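Local structure of proline dipeptidase (3OOO) at residues Ile8-His13 / Val47-Arg51. The protein is probably a manganese-dependent hydrolase of the peptidase M24B family that cleaves dipeptides ending in proline, represented here by its N-terminal creatinase/prolidase domain alone. Residues are numbered along the deposited sequence; the frame is centred on the assembly and turned at random.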
ATOM      1  N   ILE A   8       0.837 -10.155 -21.412  1.00 12.61           N
ATOM      2  CA  ILE A   8       0.075 -10.089 -20.163  1.00 12.19           C
ATOM      3  C   ILE A   8      -1.390 -10.436 -20.418  1.00 12.25           C
ATOM      4  O   ILE A   8      -1.988 -11.217 -19.676  1.00 11.74           O
ATOM      5  CB  ILE A   8       0.219  -8.708 -19.472  1.00 11.99           C
ATOM      6  CG1 ILE A   8       1.657  -8.528 -18.980  1.00 12.54           C
ATOM      7  CG2 ILE A   8      -0.772  -8.564 -18.301  1.00 12.05           C
ATOM      8  CD1 ILE A   8       1.991  -7.125 -18.553  1.00 14.15           C
ATOM      9  N   ARG A   9      -1.948  -9.877 -21.492  1.00 12.59           N
ATOM     10  CA  ARG A   9      -3.334 -10.134 -21.870  0.50 13.17           C
ATOM     11  C   ARG A   9      -3.587 -11.626 -22.098  1.00 13.32           C
ATOM     12  O   ARG A   9      -4.570 -12.182 -21.600  1.00 13.20           O
ATOM     13  CB  ARG A   9      -3.703  -9.323 -23.115  0.50 13.19           C
ATOM     14  CG  ARG A   9      -5.186  -9.316 -23.426  0.50 14.28           C
ATOM     15  CD  ARG A   9      -5.494  -8.474 -24.647  0.50 15.54           C
ATOM     16  NE  ARG A   9      -4.837  -9.009 -25.833  0.50 16.71           N
ATOM     17  CZ  ARG A   9      -5.306 -10.025 -26.547  0.50 17.55           C
ATOM     18  NH1 ARG A   9      -6.439 -10.619 -26.198  0.50 17.78           N
ATOM     19  NH2 ARG A   9      -4.638 -10.449 -27.610  0.50 17.96           N
ATOM     20  N   HIS A  10      -2.695 -12.277 -22.843  1.00 13.91           N
ATOM     21  CA  HIS A  10      -2.828 -13.711 -23.098  1.00 14.88           C
ATOM     22  C   HIS A  10      -2.646 -14.533 -21.826  1.00 14.79           C
ATOM     23  O   HIS A  10      -3.318 -15.550 -21.633  1.00 14.89           O
ATOM     24  CB  HIS A  10      -1.854 -14.163 -24.190  1.00 15.41           C
ATOM     25  CG  HIS A  10      -2.242 -13.711 -25.562  1.00 17.29           C
ATOM     26  ND1 HIS A  10      -3.344 -14.209 -26.225  1.00 20.22           N
ATOM     27  CD2 HIS A  10      -1.680 -12.803 -26.397  1.00 18.80           C
ATOM     28  CE1 HIS A  10      -3.444 -13.626 -27.406  1.00 20.24           C
ATOM     29  NE2 HIS A  10      -2.447 -12.770 -27.535  1.00 20.23           N
ATOM     30  N   HIS A  11      -1.754 -14.073 -20.954  1.00 14.51           N
ATOM     31  CA  HIS A  11      -1.517 -14.730 -19.675  1.00 14.67           C
ATOM     32  C   HIS A  11      -2.749 -14.720 -18.779  1.00 15.15           C
ATOM     33  O   HIS A  11      -2.988 -15.668 -18.036  1.00 15.05           O
ATOM     34  CB  HIS A  11      -0.343 -14.085 -18.948  1.00 14.10           C
ATOM     35  CG  HIS A  11      -0.167 -14.572 -17.545  1.00 13.52           C
ATOM     36  ND1 HIS A  11       0.157 -15.879 -17.247  1.00 12.76           N
ATOM     37  CD2 HIS A  11      -0.276 -13.928 -16.360  1.00 13.17           C
ATOM     38  CE1 HIS A  11       0.242 -16.017 -15.936  1.00 12.73           C
ATOM     39  NE2 HIS A  11      -0.018 -14.851 -15.375  1.00 13.74           N
ATOM     40  N   LEU A  12      -3.527 -13.640 -18.844  1.00 15.96           N
ATOM     41  CA  LEU A  12      -4.772 -13.573 -18.094  1.00 16.75           C
ATOM     42  C   LEU A  12      -5.698 -14.740 -18.448  1.00 17.75           C
ATOM     43  O   LEU A  12      -6.423 -15.226 -17.584  1.00 18.19           O
ATOM     44  CB  LEU A  12      -5.483 -12.232 -18.306  1.00 16.37           C
ATOM     45  CG  LEU A  12      -4.790 -10.954 -17.817  1.00 15.60           C
ATOM     46  CD1 LEU A  12      -5.595  -9.742 -18.241  1.00 15.07           C
ATOM     47  CD2 LEU A  12      -4.590 -10.949 -16.302  1.00 16.09           C
ATOM     48  N   HIS A  13      -5.646 -15.204 -19.699  1.00 18.83           N
ATOM     49  CA  HIS A  13      -6.432 -16.377 -20.109  1.00 19.96           C
ATOM     50  C   HIS A  13      -6.014 -17.653 -19.358  1.00 20.01           C
ATOM     51  O   HIS A  13      -6.862 -18.498 -19.052  1.00 20.84           O
ATOM     52  CB  HIS A  13      -6.382 -16.610 -21.632  1.00 20.28           C
ATOM     53  CG  HIS A  13      -6.694 -15.393 -22.455  1.00 22.15           C
ATOM     54  ND1 HIS A  13      -6.063 -15.126 -23.652  1.00 24.21           N
ATOM     55  CD2 HIS A  13      -7.563 -14.372 -22.254  1.00 23.65           C
ATOM     56  CE1 HIS A  13      -6.531 -13.997 -24.154  1.00 24.14           C
ATOM     57  NE2 HIS A  13      -7.442 -13.519 -23.324  1.00 23.55           N
ATOM     58  N   VAL A  47      -5.494  -3.550 -17.803  1.00  7.19           N
ATOM     59  CA  VAL A  47      -5.196  -4.514 -18.859  1.00  7.94           C
ATOM     60  C   VAL A  47      -6.263  -5.602 -18.828  1.00  8.28           C
ATOM     61  O   VAL A  47      -6.275  -6.463 -17.950  1.00  8.30           O
ATOM     62  CB  VAL A  47      -3.778  -5.107 -18.699  1.00  7.58           C
ATOM     63  CG1 VAL A  47      -3.492  -6.138 -19.803  1.00  8.24           C
ATOM     64  CG2 VAL A  47      -2.734  -3.995 -18.714  1.00  8.46           C
ATOM     65  N   TYR A  48      -7.190  -5.519 -19.782  1.00  9.66           N
ATOM     66  CA  TYR A  48      -8.260  -6.495 -19.923  1.00 10.90           C
ATOM     67  C   TYR A  48      -7.779  -7.681 -20.734  1.00 11.47           C
ATOM     68  O   TYR A  48      -6.839  -7.567 -21.512  1.00 11.53           O
ATOM     69  CB  TYR A  48      -9.459  -5.879 -20.633  1.00 11.45           C
ATOM     70  CG  TYR A  48     -10.318  -4.980 -19.780  1.00 12.35           C
ATOM     71  CD1 TYR A  48     -11.276  -5.512 -18.918  1.00 14.02           C
ATOM     72  CD2 TYR A  48     -10.203  -3.592 -19.867  1.00 15.48           C
ATOM     73  CE1 TYR A  48     -12.088  -4.681 -18.141  1.00 16.83           C
ATOM     74  CE2 TYR A  48     -11.002  -2.758 -19.099  1.00 15.97           C
ATOM     75  CZ  TYR A  48     -11.939  -3.305 -18.243  1.00 17.16           C
ATOM     76  OH  TYR A  48     -12.732  -2.470 -17.488  1.00 19.57           O
ATOM     77  N   GLU A  49      -8.457  -8.809 -20.551  1.00 12.46           N
ATOM     78  CA  GLU A  49      -8.160 -10.043 -21.269  1.00 13.68           C
ATOM     79  C   GLU A  49      -8.556  -9.985 -22.748  1.00 13.83           C
ATOM     80  O   GLU A  49      -8.044 -10.768 -23.549  1.00 14.65           O
ATOM     81  CB  GLU A  49      -8.896 -11.212 -20.593  1.00 14.09           C
ATOM     82  CG  GLU A  49     -10.426 -11.039 -20.592  1.00 17.26           C
ATOM     83  CD  GLU A  49     -11.196 -12.145 -19.886  1.00 20.68           C
ATOM     84  OE1 GLU A  49     -10.608 -13.198 -19.547  1.00 23.02           O
ATOM     85  OE2 GLU A  49     -12.414 -11.951 -19.673  1.00 23.44           O
ATOM     86  N   ASP A  50      -9.453  -9.066 -23.109  1.00 13.26           N
ATOM     87  CA  ASP A  50     -10.166  -9.138 -24.394  1.00 12.72           C
ATOM     88  C   ASP A  50     -10.194  -7.856 -25.232  1.00 11.87           C
ATOM     89  O   ASP A  50     -10.935  -7.770 -26.216  1.00 11.46           O
ATOM     90  CB  ASP A  50     -11.609  -9.613 -24.146  1.00 12.84           C
ATOM     91  CG  ASP A  50     -12.378  -8.691 -23.205  1.00 14.82           C
ATOM     92  OD1 ASP A  50     -11.785  -7.712 -22.700  1.00 15.40           O
ATOM     93  OD2 ASP A  50     -13.581  -8.953 -22.966  1.00 17.17           O
ATOM     94  N   ARG A  51      -9.393  -6.864 -24.856  1.00 10.73           N
ATOM     95  CA  ARG A  51      -9.371  -5.590 -25.571  1.00 10.23           C
ATOM     96  C   ARG A  51      -8.080  -4.832 -25.282  1.00  9.78           C
ATOM     97  O   ARG A  51      -7.272  -5.267 -24.458  1.00  9.58           O
ATOM     98  CB  ARG A  51     -10.598  -4.747 -25.197  1.00 10.63           C
ATOM     99  CG  ARG A  51     -10.591  -4.224 -23.759  1.00 11.06           C
ATOM    100  CD  ARG A  51     -11.996  -3.831 -23.321  1.00 13.16           C
ATOM    101  NE  ARG A  51     -12.807  -5.000 -22.977  1.00 14.87           N
ATOM    102  CZ  ARG A  51     -14.139  -5.029 -22.994  1.00 16.08           C
ATOM    103  NH1 ARG A  51     -14.831  -3.958 -23.361  1.00 16.92           N
ATOM    104  NH2 ARG A  51     -14.782  -6.139 -22.657  1.00 17.21           N
TER
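The backbone oxygen of Glu49 accepts bonds from two side chains of helix 3-14, one turn apart. His13 NE2 makes the shorter and constant one, 2.8 Å from Glu49 O with an N-H...O angle of 151°. Arg9 is modelled in two conformers, and in the one described here its NH1 reaches the same Glu49 O at 3.1 Å. In that conformer the two donors come from opposite faces of the carbonyl plane, each tilted about 30° from it, so the peptide is held from both sides. The oxygen lies near the plane of the guanidinium group, at its edge, and also at the edge of the imidazole. Arg9 starts with CG anti to the backbone N (chi1 -169°); its chain is extended through chi2 and bends at chi3, and its aliphatic part therefore runs alongside the turn, CG lying 3.1 Å from Tyr48 O, before the guanidinium folds back to Glu49. Arg9 O sits over the centre of one face of the His13 ring, 3.6 Å above the ring plane, while CD2 of His13 rests on Glu49 CB. Beneath this polar layer the contact becomes apolar and buried. Leu12 pushes CD1 against the strand backbone, 3.4 Å from Val47 O, and Ile8 CG2 meets Val47 CG1 at 3.9 Å, the two side chains crossing at about a right angle. Phe22 touches both Ile8 and Val47, and Ala20 lies against Leu12, so neighbouring strand 19-22 shares this core. The contact thus packs the N-terminal helix on the mixed sheet of the alpha/beta creatinase/prolidase N-terminal domain.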